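Local coordinates for protein mRNA export factor (Human herpesvirus 1, PDB 4YXP) that regulates viral gene expression, contributing to shutoff of host protein synthesis and mediating nuclear export of intronless viral mRNAs, at residues 51-56 with 82-87; 102-107 with 143-148. All coordinates share one frame; numbering follows the deposited sequence.

Interaction 1 of 2, residues 51-56 with 82-87; sequences ANSPWA and GPSLYR
Trp55 lays one face of its indole against the aliphatic side chain of Leu85, with Leu85 CB making a CH-pi contact. Leu85 CB stands 3.6 Å from the centroid of the five-membered ring of Trp55, only 11° off the ring normal. The two side chains cross at about a right angle, with Leu85 CD1 near CG of the indole and Leu85 CD2 near the six-membered ring, 4.0 Å from Trp55 CE3. At the rim of the indole, Ser84 OG approaches Trp55 CD1 at 4.0 Å.

The polar part runs through solvent. One water lies 2.7 Å from Ser53 OG and 2.9 Å from Ser84 OG, bridging two hydroxyls too distant to bond directly. Ser53 OG also accepts from Trp55 N at 3.0 Å, an ST turn within the type I beta turn from Ser53 to Ala56. The indole NE1 bonds to the carbonyl of His81, tying the ring to the preceding turn of helix 75-91.

This loop before helix 56-59 thus packs on helix 75-91, where Leu85 also meets Leu59 of helix 56-59 and Trp125 of helix 112-132, and Tyr268 of the second subunit packs on both Trp55 and Leu85.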
# COMPACT_ATOMS: atom_id res chain seq x y z
N ALA B 51 1.69 0.62 34.96
CA ALA B 51 1.69 1.34 36.23
C ALA B 51 2.80 2.38 36.28
O ALA B 51 3.97 2.07 36.04
CB ALA B 51 1.82 0.36 37.40
N ASN B 52 2.43 3.62 36.59
CA ASN B 52 3.38 4.73 36.70
C ASN B 52 4.20 4.91 35.42
O ASN B 52 5.37 5.29 35.48
CB ASN B 52 4.31 4.51 37.89
CG ASN B 52 3.62 4.73 39.21
OD1 ASN B 52 2.99 3.83 39.76
ND2 ASN B 52 3.73 5.95 39.74
N SER B 53 3.58 4.65 34.28
CA SER B 53 4.19 4.93 32.99
C SER B 53 3.54 6.16 32.36
O SER B 53 2.31 6.23 32.28
CB SER B 53 4.06 3.73 32.04
OG SER B 53 4.48 4.07 30.73
N PRO B 54 4.35 7.13 31.90
CA PRO B 54 3.75 8.25 31.17
C PRO B 54 3.19 7.82 29.80
O PRO B 54 2.53 8.61 29.13
CB PRO B 54 4.91 9.22 31.00
CG PRO B 54 6.13 8.37 31.02
CD PRO B 54 5.82 7.25 31.98
N TRP B 55 3.46 6.58 29.41
CA TRP B 55 3.00 6.05 28.13
C TRP B 55 1.73 5.21 28.27
O TRP B 55 1.29 4.59 27.31
CB TRP B 55 4.09 5.21 27.47
CG TRP B 55 5.34 5.96 27.17
CD1 TRP B 55 6.47 6.05 27.95
CD2 TRP B 55 5.61 6.73 25.99
NE1 TRP B 55 7.41 6.83 27.32
CE2 TRP B 55 6.91 7.26 26.12
CE3 TRP B 55 4.87 7.03 24.84
CZ2 TRP B 55 7.49 8.07 25.15
CZ3 TRP B 55 5.45 7.83 23.87
CH2 TRP B 55 6.74 8.34 24.03
N ALA B 56 1.16 5.19 29.47
CA ALA B 56 0.02 4.32 29.76
C ALA B 56 -1.10 4.42 28.70
O ALA B 56 -1.68 3.40 28.33
CB ALA B 56 -0.54 4.63 31.14
N GLY B 82 11.50 8.58 26.25
CA GLY B 82 11.80 7.47 25.36
C GLY B 82 12.32 6.22 26.05
O GLY B 82 11.81 5.12 25.82
N PRO B 83 13.36 6.37 26.90
CA PRO B 83 13.93 5.20 27.58
C PRO B 83 12.90 4.37 28.35
O PRO B 83 13.03 3.15 28.41
CB PRO B 83 14.95 5.83 28.53
CG PRO B 83 15.39 7.06 27.80
CD PRO B 83 14.15 7.58 27.14
N SER B 84 11.89 5.03 28.91
CA SER B 84 10.85 4.33 29.67
C SER B 84 10.05 3.38 28.78
O SER B 84 9.84 2.21 29.12
CB SER B 84 9.90 5.34 30.32
OG SER B 84 8.81 4.69 30.95
N LEU B 85 9.61 3.88 27.63
CA LEU B 85 8.84 3.06 26.70
C LEU B 85 9.71 1.92 26.18
O LEU B 85 9.25 0.78 26.04
CB LEU B 85 8.30 3.91 25.55
CG LEU B 85 7.43 3.19 24.51
CD1 LEU B 85 6.15 2.68 25.15
CD2 LEU B 85 7.12 4.11 23.33
N TYR B 86 10.97 2.25 25.90
CA TYR B 86 11.95 1.28 25.42
C TYR B 86 12.04 0.12 26.41
O TYR B 86 12.02 -1.05 26.02
CB TYR B 86 13.31 1.96 25.25
CG TYR B 86 14.43 1.09 24.73
CD1 TYR B 86 15.03 0.13 25.54
CD2 TYR B 86 14.92 1.25 23.44
CE1 TYR B 86 16.06 -0.66 25.07
CE2 TYR B 86 15.96 0.46 22.97
CZ TYR B 86 16.52 -0.49 23.78
OH TYR B 86 17.56 -1.27 23.32
N ARG B 87 12.14 0.47 27.69
CA ARG B 87 12.25 -0.50 28.76
C ARG B 87 11.01 -1.40 28.83
O ARG B 87 11.11 -2.60 29.06
CB ARG B 87 12.48 0.23 30.09
CG ARG B 87 13.18 -0.57 31.16
CD ARG B 87 13.92 0.33 32.15
NE ARG B 87 13.02 1.20 32.90
CZ ARG B 87 12.97 2.53 32.80
NH1 ARG B 87 13.77 3.20 31.97
NH2 ARG B 87 12.11 3.21 33.55
O HOH W 1 6.81 2.87 29.93

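Interaction 2 of 2, residues 102-107 with 143-148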
# COMPACT_ATOMS: atom_id res chain seq x y z
N MET B 102 0.11 -5.96 15.39
CA MET B 102 -0.98 -5.01 15.18
C MET B 102 -0.49 -3.74 14.50
O MET B 102 -1.14 -3.23 13.58
CB MET B 102 -1.66 -4.67 16.51
CG MET B 102 -2.80 -5.62 16.89
SD MET B 102 -3.54 -5.20 18.48
CE MET B 102 -2.12 -5.27 19.54
N ARG B 103 0.66 -3.24 14.92
CA ARG B 103 1.22 -2.03 14.32
C ARG B 103 1.52 -2.26 12.84
O ARG B 103 1.40 -1.35 12.02
CB ARG B 103 2.50 -1.60 15.05
CG ARG B 103 3.20 -0.39 14.41
CD ARG B 103 4.43 0.02 15.20
NE ARG B 103 5.22 1.04 14.51
CZ ARG B 103 5.07 2.35 14.67
NH1 ARG B 103 4.16 2.84 15.52
NH2 ARG B 103 5.83 3.19 13.99
N ASP B 104 1.93 -3.48 12.50
CA ASP B 104 2.28 -3.81 11.13
C ASP B 104 1.05 -3.65 10.24
O ASP B 104 1.14 -3.10 9.14
CB ASP B 104 2.84 -5.23 11.04
CG ASP B 104 3.62 -5.46 9.75
OD1 ASP B 104 4.84 -5.21 9.74
OD2 ASP B 104 3.01 -5.88 8.76
N CYS B 105 -0.10 -4.11 10.73
CA CYS B 105 -1.35 -3.99 10.00
C CYS B 105 -1.78 -2.53 9.88
O CYS B 105 -2.24 -2.10 8.82
CB CYS B 105 -2.45 -4.80 10.67
SG CYS B 105 -2.22 -6.58 10.57
N VAL B 106 -1.64 -1.78 10.96
CA VAL B 106 -2.02 -0.37 10.96
C VAL B 106 -1.23 0.39 9.90
O VAL B 106 -1.80 1.12 9.10
CB VAL B 106 -1.80 0.27 12.35
CG1 VAL B 106 -2.03 1.78 12.30
CG2 VAL B 106 -2.72 -0.36 13.37
N LEU B 107 0.08 0.19 9.89
CA LEU B 107 0.97 0.94 9.01
C LEU B 107 0.76 0.58 7.54
O LEU B 107 0.99 1.40 6.65
CB LEU B 107 2.43 0.70 9.41
CG LEU B 107 3.03 1.76 10.34
CD1 LEU B 107 2.11 2.08 11.51
CD2 LEU B 107 4.39 1.30 10.85
N ILE B 143 10.75 -0.36 15.50
CA ILE B 143 11.79 -0.73 14.56
C ILE B 143 11.33 -1.93 13.72
O ILE B 143 11.59 -1.99 12.51
CB ILE B 143 13.12 -1.03 15.29
CG1 ILE B 143 13.63 0.26 15.96
CG2 ILE B 143 14.16 -1.59 14.33
CD1 ILE B 143 14.87 0.08 16.80
N GLY B 144 10.64 -2.87 14.36
CA GLY B 144 10.23 -4.10 13.71
C GLY B 144 9.24 -3.94 12.55
O GLY B 144 9.10 -4.85 11.73
N THR B 145 8.55 -2.81 12.48
CA THR B 145 7.55 -2.60 11.43
C THR B 145 8.01 -1.60 10.38
O THR B 145 7.19 -1.04 9.65
CB THR B 145 6.20 -2.13 12.02
OG1 THR B 145 6.40 -0.96 12.82
CG2 THR B 145 5.56 -3.22 12.87
N THR B 146 9.32 -1.39 10.28
CA THR B 146 9.87 -0.47 9.29
C THR B 146 9.41 -0.85 7.87
O THR B 146 9.06 0.02 7.07
CB THR B 146 11.41 -0.44 9.34
OG1 THR B 146 11.84 0.07 10.61
CG2 THR B 146 11.99 0.45 8.24
N ALA B 147 9.41 -2.14 7.58
CA ALA B 147 9.04 -2.62 6.24
C ALA B 147 7.61 -2.22 5.87
O ALA B 147 7.29 -2.07 4.69
CB ALA B 147 9.19 -4.13 6.16
N ALA B 148 6.75 -2.06 6.87
CA ALA B 148 5.35 -1.74 6.62
C ALA B 148 5.17 -0.31 6.12
O ALA B 148 4.43 -0.07 5.16
CB ALA B 148 4.54 -1.96 7.89
O HOH W 2 7.74 1.59 12.26
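The junction between helices 141-144 and 146-167, with Thr145 at the N-cap position of the latter, packs against helix 93-109 in the folded C-terminal domain of this export factor. Thr145 turns its two branches to different partners. Its OG1, set between the backbone N and the carbonyl carbon (chi1 54°), receives a hydrogen bond from Arg103 NE at 2.9 Å, bent to 138° at the hydrogen but close to the guanidinium plane. A water in the same plane accepts from Arg103 NH2 at 3.0 Å and lies 2.9 Å from Thr145 OG1, closing a small polar ring. The methyl CG2 rests on the helix backbone, 3.7 Å from Asp104 N.

One turn on from Arg103, the contact is apolar: Leu107 CB meets Ala148 CB at 3.7 Å. Methyls also pack on oxygens, Leu107 CD2 on Thr145 OG1 at 3.6 Å and Ala148 CB on Asp104 OD1 at 3.8 Å, while Asp104 OD2 forms a salt bridge with Arg108 NE.

Thr145 OG1 also bonds to the carbonyl of Pro141, and Arg103 NH1 reaches both Glu121 and the carbonyl of Gly266 in the second subunit. The buried guanidinium is therefore held in position by several partners, and its charge is probably balanced in part by Glu121.

Overall arrangement
Interactions 1 and 2 illustrate how a helical domain without strands can be assembled from contacts in series: interaction 1 closes before interaction 2 opens. Their centres lie about 20 Å apart and their nearest atoms about 6 Å apart, without touching. Helices 75-91 and 93-109, which supply one segment to each, follow each other in the chain, and helix 112-132 packs beside both contacts. Interaction 1 is partly buried, its centre about 23 Å from that of the chain, whereas interaction 2 is buried, its centre about 5 Å from that of the chain. Both are met by Tyr268 of the second subunit, from the C-terminal region important for homodimerization, so both contacts adjoin the interface of the intertwined dimer.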